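Local coordinates for diaminopropionate ammonia-lyase (Escherichia coli, PDB 4D9I), which uses pyridoxal 5'-phosphate to eliminate ammonia from both L- and D-2,3-diaminopropionate, yielding pyruvate, and works as a homodimer, at residues M203-V214 and A235-L244. Residues are numbered along the deposited sequence; the frame is centred on the assembly and turned at random.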
loop_
_atom_site.group_PDB
_atom_site.type_symbol
_atom_site.label_atom_id
_atom_site.label_comp_id
_atom_site.label_asym_id
_atom_site.label_seq_id
_atom_site.Cartn_x
_atom_site.Cartn_y
_atom_site.Cartn_z
ATOM N N MET B 203 8.118 31.075 -6.663
ATOM C CA MET B 203 6.975 30.630 -7.450
ATOM C C MET B 203 7.332 30.363 -8.892
ATOM O O MET B 203 6.820 29.423 -9.506
ATOM C CB MET B 203 5.853 31.660 -7.389
ATOM C CG MET B 203 5.161 31.650 -6.042
ATOM S SD MET B 203 4.123 33.100 -5.857
ATOM C CE MET B 203 2.810 32.694 -7.018
ATOM N N GLN B 204 8.217 31.187 -9.433
ATOM C CA GLN B 204 8.746 30.942 -10.760
ATOM C C GLN B 204 9.564 29.642 -10.789
ATOM O O GLN B 204 9.441 28.843 -11.729
ATOM C CB GLN B 204 9.578 32.132 -11.217
ATOM C CG GLN B 204 8.751 33.397 -11.414
ATOM C CD GLN B 204 9.587 34.636 -11.717
ATOM O OE1 GLN B 204 10.723 34.752 -11.289
ATOM N NE2 GLN B 204 9.008 35.575 -12.448
ATOM N N GLY B 205 10.382 29.421 -9.760
ATOM C CA GLY B 205 11.177 28.219 -9.688
ATOM C C GLY B 205 10.288 26.984 -9.650
ATOM O O GLY B 205 10.579 25.975 -10.308
ATOM N N TYR B 206 9.190 27.064 -8.896
ATOM C CA TYR B 206 8.243 25.935 -8.769
ATOM C C TYR B 206 7.700 25.487 -10.126
ATOM O O TYR B 206 7.335 24.325 -10.312
ATOM C CB TYR B 206 7.032 26.325 -7.918
ATOM C CG TYR B 206 7.256 26.449 -6.429
ATOM C CD1 TYR B 206 8.393 25.892 -5.800
ATOM C CD2 TYR B 206 6.310 27.088 -5.641
ATOM C CE1 TYR B 206 8.562 25.987 -4.428
ATOM C CE2 TYR B 206 6.465 27.187 -4.271
ATOM C CZ TYR B 206 7.599 26.654 -3.676
ATOM O OH TYR B 206 7.740 26.764 -2.320
ATOM N N ALA B 207 7.639 26.425 -11.061
ATOM C CA ALA B 207 7.016 26.165 -12.368
ATOM C C ALA B 207 7.756 25.133 -13.221
ATOM O O ALA B 207 7.183 24.603 -14.202
ATOM C CB ALA B 207 6.846 27.467 -13.141
ATOM N N THR B 208 9.021 24.891 -12.898
ATOM C CA THR B 208 9.799 23.815 -13.529
ATOM C C THR B 208 9.043 22.489 -13.528
ATOM O O THR B 208 9.092 21.770 -14.514
ATOM C CB THR B 208 11.188 23.629 -12.856
ATOM O OG1 THR B 208 12.048 24.697 -13.262
ATOM C CG2 THR B 208 11.858 22.328 -13.255
ATOM N N LEU B 209 8.366 22.170 -12.424
ATOM C CA LEU B 209 7.632 20.896 -12.330
ATOM C C LEU B 209 6.481 20.876 -13.317
ATOM O O LEU B 209 6.148 19.824 -13.853
ATOM C CB LEU B 209 7.171 20.585 -10.896
ATOM C CG LEU B 209 5.949 21.290 -10.290
ATOM C CD1 LEU B 209 4.677 20.532 -10.609
ATOM C CD2 LEU B 209 6.115 21.452 -8.778
ATOM N N ALA B 210 5.879 22.042 -13.559
ATOM C CA ALA B 210 4.792 22.137 -14.525
ATOM C C ALA B 210 5.342 22.072 -15.967
ATOM O O ALA B 210 4.761 21.378 -16.832
ATOM C CB ALA B 210 3.993 23.419 -14.306
ATOM N N ASP B 211 6.454 22.775 -16.222
ATOM C CA ASP B 211 7.132 22.694 -17.535
ATOM C C ASP B 211 7.473 21.234 -17.889
ATOM O O ASP B 211 7.161 20.762 -18.995
ATOM C CB ASP B 211 8.384 23.577 -17.587
ATOM C CG ASP B 211 9.055 23.564 -18.966
ATOM O OD1 ASP B 211 8.695 24.411 -19.791
ATOM O OD2 ASP B 211 9.921 22.703 -19.241
ATOM N N GLU B 212 8.086 20.527 -16.942
ATOM C CA GLU B 212 8.399 19.106 -17.123
ATOM C C GLU B 212 7.160 18.276 -17.419
ATOM O O GLU B 212 7.172 17.459 -18.338
ATOM C CB GLU B 212 9.084 18.518 -15.889
ATOM C CG GLU B 212 10.499 19.003 -15.634
ATOM C CD GLU B 212 11.039 18.489 -14.314
ATOM O OE1 GLU B 212 10.322 17.663 -13.666
ATOM O OE2 GLU B 212 12.177 18.887 -13.930
ATOM N N ALA B 213 6.105 18.486 -16.631
ATOM C CA ALA B 213 4.852 17.744 -16.790
ATOM C C ALA B 213 4.208 17.971 -18.154
ATOM O O ALA B 213 3.687 17.030 -18.737
ATOM C CB ALA B 213 3.862 18.053 -15.659
ATOM N N VAL B 214 4.259 19.207 -18.661
ATOM C CA VAL B 214 3.680 19.512 -19.967
ATOM C C VAL B 214 4.468 18.779 -21.052
ATOM O O VAL B 214 3.882 18.146 -21.917
ATOM C CB VAL B 214 3.620 21.033 -20.261
ATOM C CG1 VAL B 214 3.243 21.288 -21.709
ATOM C CG2 VAL B 214 2.588 21.696 -19.372
ATOM N N ALA B 235 1.489 29.322 -2.846
ATOM C CA ALA B 235 2.661 29.669 -3.673
ATOM C C ALA B 235 2.829 28.631 -4.788
ATOM O O ALA B 235 2.975 28.989 -5.955
ATOM C CB ALA B 235 3.933 29.811 -2.829
ATOM N N MET B 236 2.785 27.345 -4.429
ATOM C CA MET B 236 2.828 26.290 -5.436
ATOM C C MET B 236 1.670 26.419 -6.431
ATOM O O MET B 236 1.908 26.489 -7.638
ATOM C CB MET B 236 2.848 24.880 -4.820
ATOM C CG MET B 236 3.054 23.765 -5.859
ATOM S SD MET B 236 1.593 23.261 -6.810
ATOM C CE MET B 236 0.703 22.295 -5.600
ATOM N N ALA B 237 0.429 26.435 -5.935
ATOM C CA ALA B 237 -0.744 26.518 -6.837
ATOM C C ALA B 237 -0.641 27.740 -7.740
ATOM O O ALA B 237 -0.872 27.649 -8.943
ATOM C CB ALA B 237 -2.063 26.532 -6.049
ATOM N N GLY B 238 -0.267 28.887 -7.179
ATOM C CA GLY B 238 -0.177 30.115 -7.983
ATOM C C GLY B 238 0.843 29.964 -9.108
ATOM O O GLY B 238 0.539 30.193 -10.277
ATOM N N GLY B 239 2.054 29.537 -8.737
ATOM C CA GLY B 239 3.155 29.372 -9.689
ATOM C C GLY B 239 2.828 28.362 -10.779
ATOM O O GLY B 239 3.038 28.619 -11.974
ATOM N N VAL B 240 2.298 27.217 -10.359
ATOM C CA VAL B 240 1.993 26.129 -11.278
ATOM C C VAL B 240 0.755 26.423 -12.159
ATOM O O VAL B 240 0.800 26.189 -13.362
ATOM C CB VAL B 240 1.868 24.816 -10.487
ATOM C CG1 VAL B 240 1.281 23.680 -11.326
ATOM C CG2 VAL B 240 3.252 24.421 -9.949
ATOM N N LEU B 241 -0.326 26.934 -11.566
ATOM C CA LEU B 241 -1.524 27.264 -12.350
ATOM C C LEU B 241 -1.198 28.406 -13.308
ATOM O O LEU B 241 -1.700 28.454 -14.440
ATOM C CB LEU B 241 -2.748 27.569 -11.462
ATOM C CG LEU B 241 -4.064 27.854 -12.209
ATOM C CD1 LEU B 241 -4.624 26.636 -12.953
ATOM C CD2 LEU B 241 -5.137 28.463 -11.314
ATOM N N GLY B 242 -0.317 29.301 -12.877
ATOM C CA GLY B 242 0.098 30.413 -13.742
ATOM C C GLY B 242 0.742 29.888 -15.014
ATOM O O GLY B 242 0.383 30.315 -16.116
ATOM N N TYR B 243 1.665 28.933 -14.855
ATOM C CA TYR B 243 2.343 28.311 -15.999
ATOM C C TYR B 243 1.350 27.550 -16.879
ATOM O O TYR B 243 1.332 27.746 -18.086
ATOM C CB TYR B 243 3.465 27.367 -15.565
ATOM C CG TYR B 243 4.095 26.596 -16.728
ATOM C CD1 TYR B 243 3.586 25.365 -17.154
ATOM C CD2 TYR B 243 5.178 27.120 -17.423
ATOM C CE1 TYR B 243 4.153 24.680 -18.227
ATOM C CE2 TYR B 243 5.755 26.435 -18.485
ATOM C CZ TYR B 243 5.239 25.218 -18.880
ATOM O OH TYR B 243 5.840 24.572 -19.940
ATOM N N LEU B 244 0.549 26.678 -16.262
ATOM C CA LEU B 244 -0.364 25.791 -16.991
ATOM C C LEU B 244 -1.391 26.570 -17.812
ATOM O O LEU B 244 -1.693 26.225 -18.963
ATOM C CB LEU B 244 -1.092 24.862 -16.020
ATOM C CG LEU B 244 -0.272 23.743 -15.370
ATOM C CD1 LEU B 244 -1.103 22.945 -14.375
ATOM C CD2 LEU B 244 0.344 22.821 -16.417
HETATM O O HOH W 1 5.465 30.198 -11.916
#
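Y243 lies with one ring face against the backbone of helix 208-214, where D211 N stands 3.6 Å above the ring plane, displaced toward the rim. With CG anti to the backbone N (chi1 174°), the ring reaches across the helix surface, and three neighbours surround it: A210 CB comes in obliquely to CD1 at 3.5 Å, V214 CG2 meets the edge in plane, and the hydroxyl ends beside D211. The Y243 OH to D211 OD1 bond, 2.9 Å long, is weak, and the carboxylate plane is turned 69° from the ring. The stronger partner of D211 is R33 of helix 26-36, which forms a salt bridge with OD2.

The axes of helix segments 208-214 and 235-244 approach to 8.9 Å at a crossing angle of -38°, and V240 fills the middle, sending CG1 to A210 CB and CG2 to L209 CG, whose side chain it crosses nearly at right angles. Helix 235-248 follows strand 226-230 in the large sheet of this fold type II enzyme, and its start faces the cofactor: M236 N donates to the phosphate of the lysine-bound pyridoxal.

The nearest CA pair is G239 and M203, 4.6 Å apart; with no side chain at G239, M203 O rests against its CA. A water donates to both M203 O and G239 O, 2.9 Å from each, bridging the two backbones. On the same residue, M203 CG lies 3.4 Å from A235 O, and the chain bends at chi3 to carry CE toward G239 N. The Y206 ring presents its edge to A235 O and pairs edge-to-face with F76.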